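Local coordinates for dioxygenase (Pseudomonas brassicacearum, PDB 5V2D), which probably cleaves the central double bond of lignostilbene-type stilbenes with molecular oxygen, using a protein-bound iron ion, at residues A[187-191]-A[238-242]; A[212-216]-A[248-252]; A[450-456]-A[468-474]. All coordinates share one frame; numbering follows the deposited sequence.

Contact 1 (A[187-191]-A[238-242]). With FE (Fe (III) ion), chain E.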
loop_
_atom_site.group_PDB
_atom_site.type_symbol
_atom_site.label_atom_id
_atom_site.label_comp_id
_atom_site.label_asym_id
_atom_site.label_seq_id
_atom_site.Cartn_x
_atom_site.Cartn_y
_atom_site.Cartn_z
ATOM N N ALA A 187 -1.875 1.541 7.776
ATOM C CA ALA A 187 -2.540 1.020 6.575
ATOM C C ALA A 187 -1.931 -0.332 6.168
ATOM O O ALA A 187 -2.320 -0.863 5.145
ATOM C CB ALA A 187 -2.416 2.033 5.449
ATOM N N HIS A 188 -1.000 -0.901 6.938
ATOM C CA HIS A 188 -0.460 -2.212 6.629
ATOM C C HIS A 188 -0.670 -3.261 7.733
ATOM O O HIS A 188 0.290 -3.902 8.140
ATOM C CB HIS A 188 0.991 -2.110 6.223
ATOM C CG HIS A 188 1.127 -1.697 4.800
ATOM N ND1 HIS A 188 0.762 -2.561 3.800
ATOM C CD2 HIS A 188 1.521 -0.551 4.202
ATOM C CE1 HIS A 188 0.906 -1.935 2.629
ATOM N NE2 HIS A 188 1.407 -0.737 2.845
ATOM N N PRO A 189 -1.909 -3.430 8.197
ATOM C CA PRO A 189 -2.170 -4.507 9.103
ATOM C C PRO A 189 -2.043 -5.827 8.382
ATOM O O PRO A 189 -2.099 -5.844 7.108
ATOM C CB PRO A 189 -3.621 -4.263 9.501
ATOM C CG PRO A 189 -4.268 -3.695 8.284
ATOM C CD PRO A 189 -3.154 -2.800 7.709
ATOM N N LYS A 190 -1.845 -6.896 9.135
ATOM C CA LYS A 190 -1.778 -8.253 8.552
ATOM C C LYS A 190 -2.842 -9.110 9.210
ATOM O O LYS A 190 -3.174 -8.892 10.372
ATOM C CB LYS A 190 -0.460 -8.901 8.901
ATOM C CG LYS A 190 0.833 -8.145 8.746
ATOM C CD LYS A 190 1.097 -7.849 7.339
ATOM C CE LYS A 190 2.406 -7.059 7.267
ATOM N NZ LYS A 190 2.381 -6.222 6.054
ATOM N N LEU A 191 -3.332 -10.097 8.498
ATOM C CA LEU A 191 -4.177 -11.192 9.096
ATOM C C LEU A 191 -3.351 -12.420 9.382
ATOM O O LEU A 191 -2.633 -12.981 8.510
ATOM C CB LEU A 191 -5.251 -11.640 8.128
ATOM C CG LEU A 191 -6.283 -10.590 7.809
ATOM C CD1 LEU A 191 -7.199 -11.217 6.710
ATOM C CD2 LEU A 191 -7.041 -10.144 9.097
ATOM N N VAL A 238 6.842 4.818 9.758
ATOM C CA VAL A 238 6.782 3.354 9.795
ATOM C C VAL A 238 5.599 2.970 8.912
ATOM O O VAL A 238 4.397 2.925 9.380
ATOM C CB VAL A 238 6.612 2.797 11.195
ATOM C CG1 VAL A 238 6.755 1.276 11.171
ATOM C CG2 VAL A 238 7.688 3.339 12.124
ATOM N N HIS A 239 5.920 2.700 7.644
ATOM C CA HIS A 239 4.839 2.490 6.666
ATOM C C HIS A 239 4.244 1.080 6.791
ATOM O O HIS A 239 3.023 0.889 6.825
ATOM C CB HIS A 239 5.290 2.845 5.234
ATOM C CG HIS A 239 4.206 2.643 4.209
ATOM N ND1 HIS A 239 3.024 3.360 4.237
ATOM C CD2 HIS A 239 4.072 1.709 3.234
ATOM C CE1 HIS A 239 2.251 2.953 3.246
ATOM N NE2 HIS A 239 2.854 1.939 2.645
ATOM N N ASP A 240 5.133 0.078 6.744
ATOM C CA ASP A 240 4.755 -1.326 6.762
ATOM C C ASP A 240 5.448 -1.941 7.960
ATOM O O ASP A 240 6.260 -1.303 8.604
ATOM C CB ASP A 240 5.164 -1.952 5.417
ATOM C CG ASP A 240 4.396 -3.241 5.063
ATOM O OD1 ASP A 240 3.761 -3.859 5.971
ATOM O OD2 ASP A 240 4.496 -3.671 3.864
ATOM N N PHE A 241 5.116 -3.160 8.300
ATOM C CA PHE A 241 5.796 -3.870 9.389
ATOM C C PHE A 241 5.800 -5.349 9.094
ATOM O O PHE A 241 5.408 -5.743 8.044
ATOM C CB PHE A 241 5.195 -3.506 10.770
ATOM C CG PHE A 241 3.989 -4.283 11.176
ATOM C CD1 PHE A 241 2.907 -4.386 10.379
ATOM C CD2 PHE A 241 3.942 -4.891 12.419
ATOM C CE1 PHE A 241 1.745 -5.047 10.809
ATOM C CE2 PHE A 241 2.797 -5.597 12.854
ATOM C CZ PHE A 241 1.714 -5.680 12.046
ATOM N N ALA A 242 6.388 -6.122 9.986
ATOM C CA ALA A 242 6.466 -7.563 9.806
ATOM C C ALA A 242 6.010 -8.209 11.102
ATOM O O ALA A 242 6.365 -7.765 12.211
ATOM C CB ALA A 242 7.875 -7.950 9.522
HETATM FE FE FE E . 1.974 0.623 1.311
HETATM O O HOH W 1 0.865 2.352 6.833
HETATM O O HOH W 2 1.920 2.200 -0.018
#
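His188 and His239 converge on the iron, each binding it through NE2; the His188 NE2–FE distance is 2.1 Å. His188 NE2 and His239 NE2 lie 3.0 Å apart because they share the metal, not through a hydrogen bond. The His188 ring turns its edge, led by CD2, over the face of His239, with planes at 79° in an offset edge-to-face pair. His239 gets there with CG anti to its backbone N, and its ND1 is hydrogen-bonded to Glu156. On one face of His188 the Asp240 carboxylate is stacked, its plane 21° from the ring and Asp240 CG 3.6 Å from His188 CG. Asp240 OD1 takes two donors: Lys190 NZ on its syn lone pair at 2.7 Å, and the Phe241 backbone N on the anti side, tilted from the carboxylate plane. Lys190 reaches it by a bend at chi2 (-66°), passing Phe241, whose CE1 edge lies 3.2 Å from His188 O. A water bridges Ala187 N and His239 O. His304, His495 and a water complete the iron site. Lys190 and Phe241 N hold OD1 while Thr305 N holds OD2, together fixing this second-shell carboxylate over first-shell His188; it may reinforce the orientation set by the iron bond and polarise the imidazole.

Contact 2 (A[212-216]-A[248-252])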
loop_
_atom_site.group_PDB
_atom_site.type_symbol
_atom_site.label_atom_id
_atom_site.label_comp_id
_atom_site.label_asym_id
_atom_site.label_seq_id
_atom_site.Cartn_x
_atom_site.Cartn_y
_atom_site.Cartn_z
ATOM N N ASP A 212 6.071 7.902 19.871
ATOM C CA ASP A 212 5.386 6.739 20.378
ATOM C C ASP A 212 5.031 5.763 19.238
ATOM O O ASP A 212 4.554 6.186 18.161
ATOM C CB ASP A 212 4.115 7.145 21.073
ATOM C CG ASP A 212 4.398 8.126 22.234
ATOM O OD1 ASP A 212 4.512 9.333 21.928
ATOM O OD2 ASP A 212 4.653 7.664 23.381
ATOM N N LEU A 213 5.245 4.480 19.529
ATOM C CA LEU A 213 4.938 3.357 18.653
ATOM C C LEU A 213 4.106 2.403 19.437
ATOM O O LEU A 213 4.339 2.205 20.629
ATOM C CB LEU A 213 6.215 2.641 18.278
ATOM C CG LEU A 213 7.200 3.468 17.466
ATOM C CD1 LEU A 213 8.399 2.617 17.092
ATOM C CD2 LEU A 213 6.598 3.931 16.168
ATOM N N VAL A 214 3.131 1.760 18.814
ATOM C CA VAL A 214 2.308 0.773 19.518
ATOM C C VAL A 214 2.044 -0.406 18.631
ATOM O O VAL A 214 1.645 -0.172 17.460
ATOM C CB VAL A 214 0.867 1.273 19.826
ATOM C CG1 VAL A 214 0.218 0.476 20.931
ATOM C CG2 VAL A 214 0.759 2.729 19.936
ATOM N N TYR A 215 2.178 -1.627 19.160
ATOM C CA TYR A 215 1.670 -2.846 18.494
ATOM C C TYR A 215 0.281 -3.195 19.042
ATOM O O TYR A 215 0.058 -3.072 20.248
ATOM C CB TYR A 215 2.633 -4.027 18.727
ATOM C CG TYR A 215 2.097 -5.313 18.208
ATOM C CD1 TYR A 215 1.878 -5.468 16.870
ATOM C CD2 TYR A 215 1.762 -6.355 19.046
ATOM C CE1 TYR A 215 1.350 -6.618 16.357
ATOM C CE2 TYR A 215 1.270 -7.529 18.556
ATOM C CZ TYR A 215 1.053 -7.664 17.206
ATOM O OH TYR A 215 0.495 -8.799 16.680
ATOM N N PHE A 216 -0.640 -3.586 18.179
ATOM C CA PHE A 216 -1.959 -4.053 18.515
ATOM C C PHE A 216 -2.248 -5.426 17.928
ATOM O O PHE A 216 -1.965 -5.659 16.746
ATOM C CB PHE A 216 -3.053 -3.158 17.908
ATOM C CG PHE A 216 -3.014 -1.767 18.351
ATOM C CD1 PHE A 216 -2.750 -0.721 17.441
ATOM C CD2 PHE A 216 -3.311 -1.466 19.667
ATOM C CE1 PHE A 216 -2.796 0.602 17.863
ATOM C CE2 PHE A 216 -3.329 -0.111 20.103
ATOM C CZ PHE A 216 -3.051 0.911 19.176
ATOM N N VAL A 248 7.376 -9.119 16.289
ATOM C CA VAL A 248 6.924 -8.021 15.449
ATOM C C VAL A 248 8.164 -7.166 15.173
ATOM O O VAL A 248 8.974 -6.976 16.050
ATOM C CB VAL A 248 5.872 -7.249 16.228
ATOM C CG1 VAL A 248 5.493 -5.976 15.532
ATOM C CG2 VAL A 248 4.642 -8.118 16.361
ATOM N N VAL A 249 8.306 -6.644 13.951
ATOM C CA VAL A 249 9.406 -5.789 13.552
ATOM C C VAL A 249 8.844 -4.503 12.941
ATOM O O VAL A 249 8.007 -4.563 12.017
ATOM C CB VAL A 249 10.289 -6.474 12.508
ATOM C CG1 VAL A 249 11.458 -5.573 12.115
ATOM C CG2 VAL A 249 10.784 -7.804 13.058
ATOM N N PHE A 250 9.291 -3.363 13.460
ATOM C CA PHE A 250 8.911 -2.023 12.965
ATOM C C PHE A 250 10.129 -1.447 12.201
ATOM O O PHE A 250 11.137 -1.120 12.803
ATOM C CB PHE A 250 8.675 -1.097 14.113
ATOM C CG PHE A 250 7.456 -1.400 14.923
ATOM C CD1 PHE A 250 7.409 -2.519 15.742
ATOM C CD2 PHE A 250 6.450 -0.430 15.051
ATOM C CE1 PHE A 250 6.282 -2.807 16.523
ATOM C CE2 PHE A 250 5.296 -0.655 15.874
ATOM C CZ PHE A 250 5.227 -1.858 16.609
ATOM N N PRO A 251 10.018 -1.281 10.900
ATOM C CA PRO A 251 11.105 -0.632 10.135
ATOM C C PRO A 251 10.880 0.878 10.143
ATOM O O PRO A 251 9.927 1.400 9.552
ATOM C CB PRO A 251 10.980 -1.239 8.718
ATOM C CG PRO A 251 9.848 -2.244 8.838
ATOM C CD PRO A 251 9.025 -1.886 10.012
ATOM N N LEU A 252 11.766 1.622 10.775
ATOM C CA LEU A 252 11.719 3.078 10.756
ATOM C C LEU A 252 12.517 3.585 9.571
ATOM O O LEU A 252 13.748 3.466 9.525
ATOM C CB LEU A 252 12.330 3.695 12.044
ATOM C CG LEU A 252 11.320 3.789 13.170
ATOM C CD1 LEU A 252 10.981 2.389 13.618
ATOM C CD2 LEU A 252 11.855 4.586 14.309
#
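Tyr215 lays one ring face against Val248, whose CG2 methyl sits 3.7 Å from the centroid of the Tyr215 ring and 16° off its normal, a CH-pi contact over the face. The nearest ring carbon is Tyr215 CE1, at 3.6 Å from Val248 CG2, so the methyl is displaced toward the rim. Val248 offers this branch because its CG1 is the one anti to the backbone N (chi1 171°), which leaves CG2 beside that nitrogen; CG1 adds a lesser touch on Tyr215 CD1. Phe250 is used differently: it advances edge first. Phe250 CZ approaches the Tyr215 backbone N, which lies in the ring plane, and meets Tyr215 CB at 4.0 Å, while Phe250 CE2 comes to 4.0 Å from Val214 O. Leu213 runs alongside Phe250, head to tail, with Leu213 CD1 4.2 Å from Phe250 CD2; the same methyl also reaches Leu252 CD1. The strands belong to different sheets, 212-218 beside 198-203 and 224-231, 247-252 beside 242-243 and 276-283; axes 9.5 Å apart, running at 147°, are consistent with side-chain packing. Phe201 and Phe230 also meet the Phe250 ring, and Tyr215 OH is hydrogen-bonded to Glu217. With every touching residue buried, cohesion between 212-216 and 248-252, consistent with adjacent blades of the family's beta-propeller, rests on dispersion and aromatic CH contacts rather than polar bonds.

Contact 3 (A[450-456]-A[468-474])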
loop_
_atom_site.group_PDB
_atom_site.type_symbol
_atom_site.label_atom_id
_atom_site.label_comp_id
_atom_site.label_asym_id
_atom_site.label_seq_id
_atom_site.Cartn_x
_atom_site.Cartn_y
_atom_site.Cartn_z
ATOM N N ALA A 450 1.276 -21.053 -2.852
ATOM C CA ALA A 450 1.401 -20.262 -4.085
ATOM C C ALA A 450 0.891 -21.005 -5.298
ATOM O O ALA A 450 1.233 -20.630 -6.451
ATOM C CB ALA A 450 2.840 -19.778 -4.361
ATOM N N ASP A 451 0.020 -21.987 -5.059
ATOM C CA ASP A 451 -0.586 -22.713 -6.200
ATOM C C ASP A 451 -2.001 -22.176 -6.364
ATOM O O ASP A 451 -2.861 -22.444 -5.530
ATOM C CB ASP A 451 -0.560 -24.220 -5.940
ATOM C CG ASP A 451 -1.247 -25.040 -7.040
ATOM O OD1 ASP A 451 -1.379 -24.511 -8.161
ATOM O OD2 ASP A 451 -1.529 -26.208 -6.769
ATOM N N GLY A 452 -2.189 -21.396 -7.405
ATOM C CA GLY A 452 -3.460 -20.788 -7.648
ATOM C C GLY A 452 -3.394 -19.716 -8.707
ATOM O O GLY A 452 -2.734 -19.878 -9.708
ATOM N N TYR A 453 -4.120 -18.627 -8.485
ATOM C CA TYR A 453 -4.309 -17.596 -9.482
ATOM C C TYR A 453 -3.696 -16.276 -9.008
ATOM O O TYR A 453 -3.802 -15.937 -7.834
ATOM C CB TYR A 453 -5.797 -17.463 -9.744
ATOM C CG TYR A 453 -6.438 -18.789 -10.116
ATOM C CD1 TYR A 453 -7.277 -19.466 -9.226
ATOM C CD2 TYR A 453 -6.136 -19.415 -11.332
ATOM C CE1 TYR A 453 -7.822 -20.710 -9.528
ATOM C CE2 TYR A 453 -6.661 -20.670 -11.630
ATOM C CZ TYR A 453 -7.523 -21.293 -10.706
ATOM O OH TYR A 453 -8.118 -22.505 -11.020
ATOM N N VAL A 454 -3.109 -15.553 -9.910
ATOM C CA VAL A 454 -2.611 -14.209 -9.606
ATOM C C VAL A 454 -3.478 -13.243 -10.381
ATOM O O VAL A 454 -3.661 -13.383 -11.625
ATOM C CB VAL A 454 -1.177 -14.075 -10.077
ATOM C CG1 VAL A 454 -0.592 -12.730 -9.731
ATOM C CG2 VAL A 454 -0.311 -15.150 -9.365
ATOM N N VAL A 455 -4.026 -12.246 -9.684
ATOM C CA VAL A 455 -4.994 -11.353 -10.270
ATOM C C VAL A 455 -4.483 -9.919 -10.075
ATOM O O VAL A 455 -4.041 -9.542 -8.982
ATOM C CB VAL A 455 -6.339 -11.529 -9.635
ATOM C CG1 VAL A 455 -7.364 -10.536 -10.275
ATOM C CG2 VAL A 455 -6.818 -12.968 -9.790
ATOM N N ALA A 456 -4.520 -9.128 -11.119
ATOM C CA ALA A 456 -4.061 -7.761 -11.042
ATOM C C ALA A 456 -4.679 -6.906 -12.108
ATOM O O ALA A 456 -5.001 -7.401 -13.189
ATOM C CB ALA A 456 -2.533 -7.692 -11.227
ATOM N N LEU A 468 -8.851 -6.453 -15.742
ATOM C CA LEU A 468 -8.399 -7.190 -14.606
ATOM C C LEU A 468 -7.916 -8.591 -15.143
ATOM O O LEU A 468 -8.748 -9.363 -15.707
ATOM C CB LEU A 468 -9.529 -7.381 -13.654
ATOM C CG LEU A 468 -9.200 -7.942 -12.287
ATOM C CD1 LEU A 468 -8.252 -7.034 -11.540
ATOM C CD2 LEU A 468 -10.520 -8.170 -11.517
ATOM N N VAL A 469 -6.618 -8.861 -15.064
ATOM C CA VAL A 469 -6.086 -10.111 -15.635
ATOM C C VAL A 469 -5.956 -11.204 -14.579
ATOM O O VAL A 469 -5.686 -10.914 -13.393
ATOM C CB VAL A 469 -4.754 -9.922 -16.353
ATOM C CG1 VAL A 469 -5.003 -9.036 -17.561
ATOM C CG2 VAL A 469 -3.634 -9.422 -15.463
ATOM N N VAL A 470 -6.186 -12.443 -15.004
ATOM C CA VAL A 470 -6.049 -13.586 -14.151
ATOM C C VAL A 470 -5.031 -14.563 -14.748
ATOM O O VAL A 470 -5.223 -15.049 -15.860
ATOM C CB VAL A 470 -7.402 -14.303 -14.011
ATOM C CG1 VAL A 470 -7.239 -15.483 -13.038
ATOM C CG2 VAL A 470 -8.532 -13.351 -13.564
ATOM N N LEU A 471 -3.947 -14.814 -14.028
ATOM C CA LEU A 471 -2.860 -15.733 -14.475
ATOM C C LEU A 471 -2.834 -16.921 -13.559
ATOM O O LEU A 471 -3.312 -16.890 -12.400
ATOM C CB LEU A 471 -1.485 -15.059 -14.456
ATOM C CG LEU A 471 -1.240 -14.071 -15.587
ATOM C CD1 LEU A 471 -2.080 -12.766 -15.447
ATOM C CD2 LEU A 471 0.248 -13.756 -15.635
ATOM N N ASP A 472 -2.306 -18.022 -14.113
ATOM C CA ASP A 472 -2.184 -19.262 -13.343
ATOM C C ASP A 472 -0.783 -19.279 -12.839
ATOM O O ASP A 472 0.148 -19.156 -13.673
ATOM C CB ASP A 472 -2.440 -20.497 -14.288
ATOM C CG ASP A 472 -2.608 -21.778 -13.490
ATOM O OD1 ASP A 472 -1.760 -22.114 -12.626
ATOM O OD2 ASP A 472 -3.656 -22.445 -13.663
ATOM N N SER A 473 -0.590 -19.480 -11.531
ATOM C CA SER A 473 0.755 -19.433 -10.922
ATOM C C SER A 473 1.695 -20.533 -11.452
ATOM O O SER A 473 2.914 -20.352 -11.407
ATOM C CB SER A 473 0.746 -19.612 -9.412
ATOM O OG SER A 473 0.196 -20.850 -8.995
ATOM N N ARG A 474 1.089 -21.611 -11.968
ATOM C CA ARG A 474 1.861 -22.708 -12.594
ATOM C C ARG A 474 2.532 -22.342 -13.882
ATOM O O ARG A 474 3.459 -23.062 -14.288
ATOM C CB ARG A 474 0.951 -23.904 -12.884
ATOM C CG ARG A 474 0.632 -24.597 -11.564
ATOM C CD ARG A 474 -0.387 -25.637 -11.774
ATOM N NE ARG A 474 -0.854 -26.139 -10.486
ATOM C CZ ARG A 474 -1.716 -27.167 -10.372
ATOM N NH1 ARG A 474 -2.164 -27.822 -11.451
ATOM N NH2 ARG A 474 -2.121 -27.590 -9.184
#
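Ser473 OG is held by two backbone groups of 450-452: it donates to Ala450 O at 2.8 Å and accepts from Gly452 N, where the N-H...O angle is 171°. A chi1 of 60° sets OG between the backbone N and the carbonyl carbon of Ser473, which brings it to both groups. The Ser473 backbone N donates to Gly452 O, so Ser473 clasps the start of the partner strand through both main chain and side chain. Next to it Arg474 holds Asp451 side-on, with one nitrogen for each oxygen. Arg474 NH2 meets the syn lone pair of Asp451 OD2 in the guanidinium plane at 2.8 Å; Arg474 NE reaches Asp451 OD1 at 2.9 Å, but less squarely, 31° out of the carboxylate plane. Arg443 also binds both Asp451 OD1 and Asp472 OD1, probably offsetting the repulsion of these nearby carboxylates. Asp472 OD1 closes an Asx turn by accepting from Arg474 N. Beyond this end the ladder is regular: Val454 pairs with Leu471 and Ala456 with Val469 as hydrogen-bonded pairs, the Leu471 N–Val454 O bond being 2.8 Å. In the non-hydrogen-bonded pair between them, Val455 and Val470 lie side by side, Val455 CG2 to Val470 CG1 at 4.1 Å. On that same face Val470 CG1 also touches Tyr453 CB. Separately, Val455 CG1 packs on Leu468 CG at 3.8 Å. This is an antiparallel beta hairpin, strands 452-460 and 465-472, within a five-stranded sheet consistent with one blade of the carotenoid-oxygenase beta-propeller.

Overall arrangement
Contacts 1 and 2 adjoin, with centres about 9 Å apart, and are linked by a probable backbone hydrogen bond between Ala242 O and Val249 N; their segments alternate along the chain and share the sheet of strands 190-191, 198-203, 212-218 and 224-231 and that of 242-243, 247-252, 276-283 and 292-298. Contact 3 is set apart in another sheet, its centre about 24 Å from that of contact 1 and about 32 Å from that of contact 2. Chemistry follows place. Contact 1, nearest the chain centre, is partly buried and built on metal ligation and charge. Contact 2 is fully buried and apolar between sheets, whereas contact 3 is in-sheet pairing, largely buried but ending in an exposed arginine.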